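Local coordinates for protein L-threonine-O-3-phosphate decarboxylase (Porphyromonas gingivalis, PDB 3FKD) that probably binds pyridoxal 5'-phosphate as its cofactor and, as a class I and II aminotransferase relative, may decarboxylate L-threonine O-3-phosphate, at residues E120-E124 with E150-L154; P138-G143 with S275-L281; A69-G75 with R205-A211; R62-D66 with P180-K184. All coordinates share one frame; numbering follows the deposited sequence.

Contact 1 (E120-E124 with E150-L154); sequences EDIGE and EILRL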
loop_
_atom_site.group_PDB
_atom_site.type_symbol
_atom_site.label_atom_id
_atom_site.label_comp_id
_atom_site.label_asym_id
_atom_site.label_seq_id
_atom_site.Cartn_x
_atom_site.Cartn_y
_atom_site.Cartn_z
ATOM N N GLU A 120 9.580 21.567 -24.548
ATOM C CA GLU A 120 10.423 21.512 -25.714
ATOM C C GLU A 120 10.123 20.109 -26.209
ATOM O O GLU A 120 9.559 19.297 -25.471
ATOM C CB GLU A 120 11.867 21.784 -25.306
ATOM C CG GLU A 120 11.883 22.973 -24.293
ATOM C CD GLU A 120 13.246 23.641 -24.106
ATOM O OE1 GLU A 120 14.231 23.165 -24.731
ATOM O OE2 GLU A 120 13.327 24.633 -23.317
ATOM N N ASP A 121 10.382 19.842 -27.476
ATOM C CA ASP A 121 9.792 18.663 -28.077
ATOM C C ASP A 121 10.591 17.460 -27.641
ATOM O O ASP A 121 11.766 17.335 -27.988
ATOM C CB ASP A 121 9.786 18.779 -29.595
ATOM C CG ASP A 121 9.189 17.570 -30.273
ATOM O OD1 ASP A 121 8.688 16.676 -29.561
ATOM O OD2 ASP A 121 9.222 17.512 -31.522
ATOM N N ILE A 122 9.959 16.582 -26.870
ATOM C CA ILE A 122 10.637 15.400 -26.398
ATOM C C ILE A 122 11.021 14.466 -27.550
ATOM O O ILE A 122 11.934 13.641 -27.426
ATOM C CB ILE A 122 9.792 14.696 -25.341
ATOM C CG1 ILE A 122 8.330 14.674 -25.778
ATOM C CG2 ILE A 122 9.874 15.470 -24.024
ATOM C CD1 ILE A 122 8.034 13.724 -26.914
ATOM N N GLY A 123 10.338 14.627 -28.682
ATOM C CA GLY A 123 10.550 13.766 -29.836
ATOM C C GLY A 123 11.949 13.916 -30.396
ATOM O O GLY A 123 12.351 13.220 -31.323
ATOM N N GLU A 124 12.703 14.802 -29.767
ATOM C CA GLU A 124 13.897 15.372 -30.329
ATOM C C GLU A 124 14.926 15.531 -29.201
ATOM O O GLU A 124 15.850 16.327 -29.279
ATOM C CB GLU A 124 13.474 16.712 -30.916
ATOM C CG GLU A 124 14.474 17.524 -31.632
ATOM C CD GLU A 124 14.190 18.949 -31.333
ATOM O OE1 GLU A 124 13.592 19.157 -30.254
ATOM O OE2 GLU A 124 14.531 19.852 -32.143
ATOM N N GLU A 150 2.034 11.960 -31.708
ATOM C CA GLU A 150 3.421 12.313 -31.425
ATOM C C GLU A 150 4.027 11.199 -30.594
ATOM O O GLU A 150 5.178 10.800 -30.787
ATOM C CB GLU A 150 3.498 13.649 -30.688
ATOM C CG GLU A 150 4.865 13.946 -30.098
ATOM C CD GLU A 150 5.960 14.138 -31.146
ATOM O OE1 GLU A 150 5.636 14.311 -32.348
ATOM O OE2 GLU A 150 7.153 14.124 -30.756
ATOM N N ILE A 151 3.224 10.669 -29.686
ATOM C CA ILE A 151 3.654 9.564 -28.862
ATOM C C ILE A 151 3.937 8.322 -29.710
ATOM O O ILE A 151 5.016 7.743 -29.583
ATOM C CB ILE A 151 2.660 9.291 -27.721
ATOM C CG1 ILE A 151 2.738 10.431 -26.705
ATOM C CG2 ILE A 151 2.997 7.998 -27.032
ATOM C CD1 ILE A 151 1.906 10.253 -25.469
ATOM N N LEU A 152 3.004 7.929 -30.586
ATOM C CA LEU A 152 3.227 6.753 -31.454
ATOM C C LEU A 152 4.545 6.751 -32.268
ATOM O O LEU A 152 5.138 5.703 -32.504
ATOM C CB LEU A 152 2.029 6.493 -32.380
ATOM C CG LEU A 152 0.762 6.185 -31.602
ATOM C CD1 LEU A 152 -0.486 6.172 -32.464
ATOM C CD2 LEU A 152 0.961 4.841 -30.872
ATOM N N ARG A 153 5.015 7.907 -32.709
ATOM C CA ARG A 153 6.244 7.879 -33.480
ATOM C C ARG A 153 7.438 7.728 -32.562
ATOM O O ARG A 153 8.435 7.138 -32.955
ATOM C CB ARG A 153 6.375 9.051 -34.461
ATOM C CG ARG A 153 6.787 10.421 -33.894
ATOM C CD ARG A 153 6.118 11.498 -34.755
ATOM N NE ARG A 153 4.954 10.890 -35.412
ATOM C CZ ARG A 153 4.702 10.939 -36.720
ATOM N NH1 ARG A 153 5.507 11.623 -37.531
ATOM N NH2 ARG A 153 3.634 10.321 -37.211
ATOM N N LEU A 154 7.323 8.208 -31.324
ATOM C CA LEU A 154 8.356 7.942 -30.319
ATOM C C LEU A 154 8.508 6.432 -29.992
ATOM O O LEU A 154 9.620 5.903 -29.897
ATOM C CB LEU A 154 8.041 8.688 -29.027
ATOM C CG LEU A 154 7.871 10.188 -29.019
ATOM C CD1 LEU A 154 6.962 10.572 -27.885
ATOM C CD2 LEU A 154 9.237 10.835 -28.864
#

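Contact 2 (P138-G143 with S275-L281); sequences PNNPDG and SGTTFFL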
loop_
_atom_site.group_PDB
_atom_site.type_symbol
_atom_site.label_atom_id
_atom_site.label_comp_id
_atom_site.label_asym_id
_atom_site.label_seq_id
_atom_site.Cartn_x
_atom_site.Cartn_y
_atom_site.Cartn_z
ATOM N N PRO A 138 -2.112 14.372 -20.128
ATOM C CA PRO A 138 -1.485 15.701 -20.002
ATOM C C PRO A 138 -0.655 15.766 -18.736
ATOM O O PRO A 138 -1.003 15.122 -17.757
ATOM C CB PRO A 138 -2.689 16.649 -19.871
ATOM C CG PRO A 138 -3.748 15.834 -19.354
ATOM C CD PRO A 138 -3.569 14.476 -19.993
ATOM N N ASN A 139 0.418 16.543 -18.760
ATOM C CA ASN A 139 1.408 16.572 -17.686
ATOM C C ASN A 139 1.015 17.370 -16.442
ATOM O O ASN A 139 0.425 18.411 -16.542
ATOM C CB ASN A 139 2.733 17.099 -18.245
ATOM C CG ASN A 139 3.881 16.945 -17.273
ATOM O OD1 ASN A 139 4.159 15.847 -16.776
ATOM N ND2 ASN A 139 4.564 18.039 -17.003
ATOM N N ASN A 140 1.350 16.840 -15.274
ATOM C CA ASN A 140 1.327 17.527 -13.981
ATOM C C ASN A 140 2.733 18.116 -13.781
ATOM O O ASN A 140 3.681 17.376 -13.772
ATOM C CB ASN A 140 1.030 16.439 -12.919
ATOM C CG ASN A 140 1.230 16.895 -11.481
ATOM O OD1 ASN A 140 1.097 18.069 -11.144
ATOM N ND2 ASN A 140 1.512 15.936 -10.609
ATOM N N PRO A 141 2.873 19.449 -13.599
ATOM C CA PRO A 141 1.879 20.484 -13.298
ATOM C C PRO A 141 1.528 21.346 -14.508
ATOM O O PRO A 141 0.628 22.160 -14.414
ATOM C CB PRO A 141 2.642 21.356 -12.287
ATOM C CG PRO A 141 4.140 21.065 -12.527
ATOM C CD PRO A 141 4.207 20.081 -13.662
ATOM N N ASP A 142 2.265 21.153 -15.599
ATOM C CA ASP A 142 2.268 21.943 -16.839
ATOM C C ASP A 142 0.988 21.941 -17.632
ATOM O O ASP A 142 0.639 22.922 -18.281
ATOM C CB ASP A 142 3.255 21.273 -17.794
ATOM C CG ASP A 142 4.493 22.004 -17.885
ATOM O OD1 ASP A 142 4.483 23.120 -17.337
ATOM O OD2 ASP A 142 5.467 21.484 -18.462
ATOM N N GLY A 143 0.377 20.759 -17.682
ATOM C CA GLY A 143 -0.721 20.490 -18.588
ATOM C C GLY A 143 -0.213 20.255 -19.992
ATOM O O GLY A 143 -0.986 20.312 -20.941
ATOM N N SER A 275 -2.065 25.856 -20.993
ATOM C CA SER A 275 -2.310 24.503 -20.525
ATOM C C SER A 275 -3.257 23.699 -21.387
ATOM O O SER A 275 -4.235 24.216 -21.838
ATOM C CB SER A 275 -2.877 24.556 -19.109
ATOM O OG SER A 275 -2.975 23.243 -18.588
ATOM N N GLY A 276 -3.014 22.404 -21.546
ATOM C CA GLY A 276 -3.989 21.583 -22.250
ATOM C C GLY A 276 -5.018 20.825 -21.394
ATOM O O GLY A 276 -5.692 19.924 -21.887
ATOM N N THR A 277 -5.143 21.171 -20.117
ATOM C CA THR A 277 -6.069 20.452 -19.271
ATOM C C THR A 277 -6.625 21.365 -18.195
ATOM O O THR A 277 -6.439 22.556 -18.275
ATOM C CB THR A 277 -5.426 19.173 -18.656
ATOM O OG1 THR A 277 -6.447 18.342 -18.124
ATOM C CG2 THR A 277 -4.455 19.509 -17.520
ATOM N N THR A 278 -7.272 20.807 -17.171
ATOM C CA THR A 278 -8.036 21.623 -16.221
ATOM C C THR A 278 -7.263 22.150 -14.995
ATOM O O THR A 278 -7.828 22.829 -14.133
ATOM C CB THR A 278 -9.254 20.878 -15.749
ATOM O OG1 THR A 278 -8.808 19.661 -15.180
ATOM C CG2 THR A 278 -10.135 20.518 -16.910
ATOM N N PHE A 279 -5.984 21.841 -14.918
ATOM C CA PHE A 279 -5.115 22.560 -13.995
ATOM C C PHE A 279 -3.964 23.187 -14.800
ATOM O O PHE A 279 -3.736 22.811 -15.946
ATOM C CB PHE A 279 -4.572 21.613 -12.920
ATOM C CG PHE A 279 -3.911 20.396 -13.483
ATOM C CD1 PHE A 279 -2.593 20.435 -13.867
ATOM C CD2 PHE A 279 -4.632 19.214 -13.643
ATOM C CE1 PHE A 279 -2.000 19.323 -14.411
ATOM C CE2 PHE A 279 -4.045 18.092 -14.177
ATOM C CZ PHE A 279 -2.738 18.123 -14.551
ATOM N N PHE A 280 -3.227 24.111 -14.188
ATOM C CA PHE A 280 -2.236 24.929 -14.915
ATOM C C PHE A 280 -1.264 25.623 -13.951
ATOM O O PHE A 280 -1.559 25.811 -12.782
ATOM C CB PHE A 280 -2.961 26.000 -15.810
ATOM C CG PHE A 280 -3.962 26.818 -15.051
ATOM C CD1 PHE A 280 -3.554 27.909 -14.294
ATOM C CD2 PHE A 280 -5.296 26.448 -15.017
ATOM C CE1 PHE A 280 -4.453 28.638 -13.563
ATOM C CE2 PHE A 280 -6.198 27.157 -14.269
ATOM C CZ PHE A 280 -5.774 28.281 -13.551
ATOM N N LEU A 281 -0.109 26.020 -14.458
ATOM C CA LEU A 281 0.828 26.858 -13.711
ATOM C C LEU A 281 0.492 28.392 -13.870
ATOM O O LEU A 281 0.191 28.886 -14.964
ATOM C CB LEU A 281 2.249 26.537 -14.206
ATOM C CG LEU A 281 3.259 25.612 -13.512
ATOM C CD1 LEU A 281 2.759 24.729 -12.397
ATOM C CD2 LEU A 281 3.980 24.777 -14.547
#

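Contact 3 (A69-G75 with R205-A211); sequences AILVTNG and RIGYIVA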
loop_
_atom_site.group_PDB
_atom_site.type_symbol
_atom_site.label_atom_id
_atom_site.label_comp_id
_atom_site.label_asym_id
_atom_site.label_seq_id
_atom_site.Cartn_x
_atom_site.Cartn_y
_atom_site.Cartn_z
ATOM N N ALA A 69 -1.608 -8.938 -18.704
ATOM C CA ALA A 69 -1.031 -7.633 -18.961
ATOM C C ALA A 69 -1.456 -6.577 -17.950
ATOM O O ALA A 69 -1.061 -5.422 -18.092
ATOM C CB ALA A 69 -1.318 -7.176 -20.402
ATOM N N ILE A 70 -2.281 -6.951 -16.967
ATOM C CA ILE A 70 -2.636 -6.012 -15.903
ATOM C C ILE A 70 -2.028 -6.412 -14.567
ATOM O O ILE A 70 -1.807 -7.576 -14.270
ATOM C CB ILE A 70 -4.182 -5.739 -15.757
ATOM C CG1 ILE A 70 -4.660 -4.681 -16.752
ATOM C CG2 ILE A 70 -4.519 -5.191 -14.381
ATOM C CD1 ILE A 70 -4.940 -5.170 -18.157
ATOM N N LEU A 71 -1.749 -5.423 -13.755
ATOM C CA LEU A 71 -1.245 -5.677 -12.430
ATOM C C LEU A 71 -1.803 -4.558 -11.576
ATOM O O LEU A 71 -1.414 -3.385 -11.746
ATOM C CB LEU A 71 0.291 -5.657 -12.417
ATOM C CG LEU A 71 0.868 -5.698 -10.995
ATOM C CD1 LEU A 71 1.087 -7.088 -10.539
ATOM C CD2 LEU A 71 2.170 -4.906 -10.897
ATOM N N VAL A 72 -2.744 -4.907 -10.715
ATOM C CA VAL A 72 -3.322 -3.969 -9.786
ATOM C C VAL A 72 -2.294 -3.562 -8.735
ATOM O O VAL A 72 -1.566 -4.362 -8.238
ATOM C CB VAL A 72 -4.657 -4.496 -9.162
ATOM C CG1 VAL A 72 -5.302 -3.458 -8.250
ATOM C CG2 VAL A 72 -5.624 -4.907 -10.260
ATOM N N THR A 73 -2.275 -2.294 -8.387
ATOM C CA THR A 73 -1.235 -1.756 -7.543
ATOM C C THR A 73 -1.842 -0.962 -6.368
ATOM O O THR A 73 -3.006 -0.612 -6.415
ATOM C CB THR A 73 -0.252 -0.904 -8.407
ATOM O OG1 THR A 73 0.998 -0.820 -7.741
ATOM C CG2 THR A 73 -0.790 0.478 -8.662
ATOM N N ASN A 74 -1.083 -0.740 -5.306
ATOM C CA ASN A 74 -1.508 0.074 -4.175
ATOM C C ASN A 74 -1.422 1.580 -4.498
ATOM O O ASN A 74 -0.673 2.283 -3.847
ATOM C CB ASN A 74 -0.618 -0.218 -2.973
ATOM C CG ASN A 74 -1.151 0.334 -1.654
ATOM O OD1 ASN A 74 -2.322 0.475 -1.449
ATOM N ND2 ASN A 74 -0.235 0.582 -0.715
ATOM N N GLY A 75 -2.200 2.071 -5.460
ATOM C CA GLY A 75 -2.068 3.451 -5.905
ATOM C C GLY A 75 -1.136 3.545 -7.109
ATOM O O GLY A 75 -0.357 2.643 -7.345
ATOM N N ARG A 205 -6.122 4.441 -2.376
ATOM C CA ARG A 205 -4.844 3.907 -2.884
ATOM C C ARG A 205 -5.015 2.764 -3.848
ATOM O O ARG A 205 -4.710 1.657 -3.511
ATOM C CB ARG A 205 -3.929 3.449 -1.742
ATOM C CG ARG A 205 -3.853 4.441 -0.542
ATOM C CD ARG A 205 -3.443 5.922 -0.901
ATOM N NE ARG A 205 -2.188 6.001 -1.620
ATOM C CZ ARG A 205 -2.038 6.473 -2.860
ATOM N NH1 ARG A 205 -3.077 6.953 -3.542
ATOM N NH2 ARG A 205 -0.827 6.488 -3.420
ATOM N N ILE A 206 -5.476 3.026 -5.062
ATOM C CA ILE A 206 -5.617 1.951 -6.015
ATOM C C ILE A 206 -5.266 2.473 -7.444
ATOM O O ILE A 206 -5.543 3.627 -7.768
ATOM C CB ILE A 206 -6.983 1.189 -5.811
ATOM C CG1 ILE A 206 -6.986 -0.180 -6.490
ATOM C CG2 ILE A 206 -8.257 2.022 -6.158
ATOM C CD1 ILE A 206 -6.612 -0.165 -7.916
ATOM N N GLY A 207 -4.584 1.639 -8.245
ATOM C CA GLY A 207 -4.145 1.985 -9.580
ATOM C C GLY A 207 -3.689 0.730 -10.278
ATOM O O GLY A 207 -3.780 -0.340 -9.701
ATOM N N TYR A 208 -3.208 0.815 -11.509
ATOM C CA TYR A 208 -2.741 -0.404 -12.152
ATOM C C TYR A 208 -1.725 -0.237 -13.288
ATOM O O TYR A 208 -1.632 0.818 -13.906
ATOM C CB TYR A 208 -3.911 -1.313 -12.591
ATOM C CG TYR A 208 -4.855 -0.710 -13.599
ATOM C CD1 TYR A 208 -4.629 -0.849 -14.966
ATOM C CD2 TYR A 208 -5.977 -0.011 -13.185
ATOM C CE1 TYR A 208 -5.484 -0.283 -15.900
ATOM C CE2 TYR A 208 -6.839 0.535 -14.091
ATOM C CZ TYR A 208 -6.590 0.399 -15.453
ATOM O OH TYR A 208 -7.458 0.947 -16.349
ATOM N N ILE A 209 -0.962 -1.312 -13.536
ATOM C CA ILE A 209 -0.007 -1.353 -14.647
ATOM C C ILE A 209 -0.543 -2.143 -15.850
ATOM O O ILE A 209 -1.116 -3.220 -15.690
ATOM C CB ILE A 209 1.369 -1.904 -14.200
ATOM C CG1 ILE A 209 1.891 -1.111 -13.012
ATOM C CG2 ILE A 209 2.372 -1.837 -15.326
ATOM C CD1 ILE A 209 3.179 -1.650 -12.399
ATOM N N VAL A 210 -0.392 -1.558 -17.039
ATOM C CA VAL A 210 -0.585 -2.245 -18.321
ATOM C C VAL A 210 0.785 -2.412 -19.021
ATOM O O VAL A 210 1.470 -1.421 -19.338
ATOM C CB VAL A 210 -1.516 -1.447 -19.287
ATOM C CG1 VAL A 210 -1.807 -2.263 -20.563
ATOM C CG2 VAL A 210 -2.827 -1.051 -18.610
ATOM N N ALA A 211 1.190 -3.647 -19.278
ATOM C CA ALA A 211 2.378 -3.840 -20.078
ATOM C C ALA A 211 2.348 -5.164 -20.829
ATOM O O ALA A 211 1.519 -6.019 -20.549
ATOM C CB ALA A 211 3.599 -3.734 -19.208
#

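Contact 4 (R62-D66 with P180-K184); sequences RNSVD and PADIK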
loop_
_atom_site.group_PDB
_atom_site.type_symbol
_atom_site.label_atom_id
_atom_site.label_comp_id
_atom_site.label_asym_id
_atom_site.label_seq_id
_atom_site.Cartn_x
_atom_site.Cartn_y
_atom_site.Cartn_z
ATOM N N ARG A 62 -12.209 -5.146 -19.857
ATOM C CA ARG A 62 -12.690 -3.812 -20.131
ATOM C C ARG A 62 -11.709 -3.075 -21.056
ATOM O O ARG A 62 -12.109 -2.301 -21.908
ATOM C CB ARG A 62 -12.856 -3.057 -18.810
ATOM C CG ARG A 62 -13.290 -1.604 -18.969
ATOM C CD ARG A 62 -14.825 -1.516 -19.077
ATOM N NE ARG A 62 -15.261 -0.160 -19.401
ATOM C CZ ARG A 62 -15.961 0.172 -20.488
ATOM N NH1 ARG A 62 -16.328 -0.762 -21.362
ATOM N NH2 ARG A 62 -16.302 1.443 -20.693
ATOM N N ASN A 63 -10.416 -3.325 -20.863
ATOM C CA ASN A 63 -9.368 -2.643 -21.595
ATOM C C ASN A 63 -8.883 -3.382 -22.841
ATOM O O ASN A 63 -7.871 -2.993 -23.433
ATOM C CB ASN A 63 -8.203 -2.334 -20.648
ATOM C CG ASN A 63 -8.574 -1.293 -19.587
ATOM O OD1 ASN A 63 -8.162 -1.390 -18.425
ATOM N ND2 ASN A 63 -9.352 -0.292 -19.989
ATOM N N SER A 64 -9.607 -4.439 -23.229
ATOM C CA SER A 64 -9.242 -5.265 -24.377
ATOM C C SER A 64 -7.836 -5.856 -24.291
ATOM O O SER A 64 -7.173 -5.994 -25.313
ATOM C CB SER A 64 -9.318 -4.455 -25.668
ATOM O OG SER A 64 -10.610 -4.466 -26.229
ATOM N N VAL A 65 -7.396 -6.225 -23.092
ATOM C CA VAL A 65 -6.028 -6.662 -22.894
ATOM C C VAL A 65 -6.057 -8.012 -22.223
ATOM O O VAL A 65 -7.083 -8.413 -21.691
ATOM C CB VAL A 65 -5.228 -5.639 -22.046
ATOM C CG1 VAL A 65 -3.927 -6.230 -21.589
ATOM C CG2 VAL A 65 -4.941 -4.405 -22.868
ATOM N N ASP A 66 -4.951 -8.739 -22.267
ATOM C CA ASP A 66 -4.900 -10.030 -21.597
ATOM C C ASP A 66 -4.819 -9.905 -20.082
ATOM O O ASP A 66 -4.324 -8.919 -19.540
ATOM C CB ASP A 66 -3.733 -10.869 -22.122
ATOM C CG ASP A 66 -3.828 -11.120 -23.636
ATOM O OD1 ASP A 66 -4.894 -10.832 -24.231
ATOM O OD2 ASP A 66 -2.841 -11.613 -24.227
ATOM N N PRO A 180 -4.980 1.355 -23.401
ATOM C CA PRO A 180 -4.302 0.101 -22.997
ATOM C C PRO A 180 -3.988 -0.847 -24.171
ATOM O O PRO A 180 -2.941 -1.513 -24.200
ATOM C CB PRO A 180 -5.296 -0.547 -22.026
ATOM C CG PRO A 180 -6.124 0.586 -21.511
ATOM C CD PRO A 180 -6.216 1.598 -22.635
ATOM N N ALA A 181 -4.887 -0.874 -25.148
ATOM C CA ALA A 181 -4.743 -1.785 -26.289
ATOM C C ALA A 181 -3.612 -1.389 -27.267
ATOM O O ALA A 181 -3.375 -2.068 -28.261
ATOM C CB ALA A 181 -6.105 -1.955 -27.021
ATOM N N ASP A 182 -2.919 -0.290 -26.974
ATOM C CA ASP A 182 -1.693 0.047 -27.699
ATOM C C ASP A 182 -0.459 -0.816 -27.381
ATOM O O ASP A 182 0.486 -0.809 -28.153
ATOM C CB ASP A 182 -1.359 1.529 -27.551
ATOM C CG ASP A 182 -2.389 2.424 -28.234
ATOM O OD1 ASP A 182 -2.816 2.066 -29.355
ATOM O OD2 ASP A 182 -2.790 3.460 -27.643
ATOM N N ILE A 183 -0.467 -1.570 -26.276
ATOM C CA ILE A 183 0.678 -2.416 -25.937
ATOM C C ILE A 183 0.887 -3.502 -26.977
ATOM O O ILE A 183 1.913 -4.165 -27.003
ATOM C CB ILE A 183 0.511 -3.105 -24.571
ATOM C CG1 ILE A 183 -0.734 -3.992 -24.581
ATOM C CG2 ILE A 183 0.418 -2.086 -23.450
ATOM C CD1 ILE A 183 -0.866 -4.907 -23.358
ATOM N N LYS A 184 -0.112 -3.671 -27.837
ATOM C CA LYS A 184 -0.168 -4.812 -28.745
ATOM C C LYS A 184 0.773 -4.689 -29.942
ATOM O O LYS A 184 0.629 -3.774 -30.760
ATOM C CB LYS A 184 -1.599 -5.043 -29.215
ATOM C CG LYS A 184 -2.543 -5.360 -28.080
ATOM C CD LYS A 184 -3.921 -5.790 -28.585
ATOM C CE LYS A 184 -4.765 -6.252 -27.438
ATOM N NZ LYS A 184 -6.178 -5.898 -27.680
#

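Contact 1 (E120-E124 with E150-L154)
Asp121 OD1 has two close neighbours of opposite character: it accepts the backbone N of Gly123 at 2.8 Å and lies 3.2 Å from OE2 of Glu150. Only the first is a hydrogen bond. It closes an Asx turn, with the N-H bent to 156° at the hydrogen and approaching from above the carboxylate plane. The second neighbour is another acceptor. The two acid groups come from opposite directions with their planes turned 61° apart, and like charges this close would be expected to raise the affinity of one of them for a proton. Glu150 gets there by a bend: its CG stands anti to the backbone N (chi1 168°), and a turn at chi2 swings the carboxylate across, so that OE2 also rests 3.5 Å from CA of Gly123.

The acids flank a place where the loop between strands 112-117 and 132-136 comes against the helix 148-157, which follows strand 132-136 in the alpha/beta architecture of the large domain. Glu150 and Leu154 stand one turn apart and offer the loop first a charge, then a hydrocarbon. Leu154 aims at the short 3-10 segment 122-123 with both branches: CD1 meets the terminal CD1 of Ile122 at 3.5 Å, the two side chains crossing near a right angle, while CD2 touches CA of Gly123 at 3.4 Å. The bare glycine admits that approach to the main chain. Ile122 also packs on Tyr116 of strand 112-117, and Leu154 on Phe163 of strand 162-166.

Contact 2 (P138-G143 with S275-L281)
With chi1 at 53°, the ring of Phe279 is set between its own backbone N and carbonyl carbon and reaches into the 138-143 turn, where its rim meets main-chain oxygens: CE1 lies 3.4 Å from Asn139 O, and Pro141 O stands at the edge in the ring plane. Thr277 has OG1 anti to the backbone N (chi1 -165°) and bonded to the carbonyl of Phe172, which puts CG2 over the centre of one face of the Phe279 ring and CB 3.8 Å from CG of Pro138.

A single hydrogen bond joins the two backbones, Gly276 N to Gly143 O at 3.0 Å, with the donor raised above the carbonyl plane. Beside it Ser275 OG gives its proton to Phe279 O (2.8 Å) and rests 3.6 Å from CA of Gly143, an approach made possible by the lack of a side chain there. At the far end Leu281 divides its branches, CD1 against CB of Pro141 at 3.4 Å and CD2 beside Asp142 OD1, while OD2 of that acid is bonded to Ser118.

Cis peptide bonds precede both Pro138 and Pro141, and Gly143 N returns to Asn139 O. The sequence resembles the conserved Asn-Pro-x-Asn-Pro-x-Gly segment of class I and II aminotransferases, which in relatives borders the pyridoxal phosphate site, here backed by strand 279-284 of the second sheet.

Contact 3 (A69-G75 with R205-A211)
Leu71 and Ile209 form a hydrogen-bonded antiparallel pair, exchanging Ile209 N to Leu71 O at 2.8 Å, nearly straight at 170°, and Leu71 N to Ile209 O at 3.0 Å. Two residues on, Thr73 N binds Gly207 O at 2.8 Å, while the return bond is weak. At the neighbouring non-hydrogen-bonded pair, Ile70 with Val210, Ile70 CA makes a CA-H...O contact to Ile209 O at 3.2 Å.

Apolar contacts divide between the faces. Leu71 CD2 and Ile209 CD1 run side by side at 3.7 Å on the face that looks to helix 75-86. On the other face, Ile70 and Tyr208 turn toward helix 53-62, and Val72 CG1 meets CD1 of Ile206, the residue just before strand 207-210, at 3.6 Å.

Polar groups gather at one end. Bends at chi2 and chi3 fold Arg205 back, bringing one face of its guanidinium over CA of Gly75. Its NE binds Trp226 O of the second subunit, and Asn74 ND2 binds Ala227 O there, tying this end to the dimer interface.

Strand 70-73 edges the seven-stranded sheet, and 207-210 is its lone antiparallel member, the topology of the fold type I pyridoxal phosphate enzymes.

Contact 4 (R62-D66 with P180-K184)
A Schellman motif ends helix 53-62, and its C-prime residue, Ser64, presents a carbonyl that Lys184 takes from the facing loop. The positive phi of Ser64 (56°) reverses the chain, so that the N-H groups of Ser64 and Val65 turn back to carbonyls of the last helical turn. The C=O of Ser64 meanwhile faces across the contact, where Lys184 NZ meets it at 2.6 Å, nearly head-on at 167°. The lysine runs extended as far as its bent chi4, laying CE alongside the same oxygen. An amine at this helix end is well placed to offset the partial negative charge expected there; Asp66 OD1, 6.2 Å from NZ, lies too far off for a salt bridge.

The rest of the contact is van der Waals packing. The amide of Asn63 lies against the Pro180 ring, CG to CG at 3.6 Å, with ND2 close to the same ring carbon, the two side chains lying at a slant. The two methyls of Val65 go separate ways. CG2 lies 4.0 Å from CB of Pro180 and near that residue's carbonyl, whereas CG1 reaches CD1 of Ile183 tip to tip at 3.8 Å. The backbone N of Ile183 bonds to Pro180 O within the same turn.

Pro180 also packs on Met191 and Tyr193, and Asp182 makes a salt bridge to Arg148. What meets here is the Schellman-capped C-terminus of helix 53-62 and the 3-10 turn 180-182, packed together beside the edge of the large mixed sheet.

Contacts 2 and 3 are buried, contacts 1 and 4 partly so, and the chemistry follows. Contact 3 relies on repeated main-chain bonds within a sheet; contact 2, with one such bond, fits rings and methyls around a turn that meets a strand of the other sheet. Nearer the surface, charged side chains carry more of the contact: crowded acids in contact 1, a lysine on a helix end in contact 4. Contacts 3 and 4 touch, sharing the chain from helix 53-62 into strand 70-73: Tyr208 OH lies 3.2 Å from Asn63 OD1, a probable hydrogen bond, and Val210 packs on Ile183. Contacts 2 and 3 occupy opposite sides of the chain's centre, about 23 Å between centres.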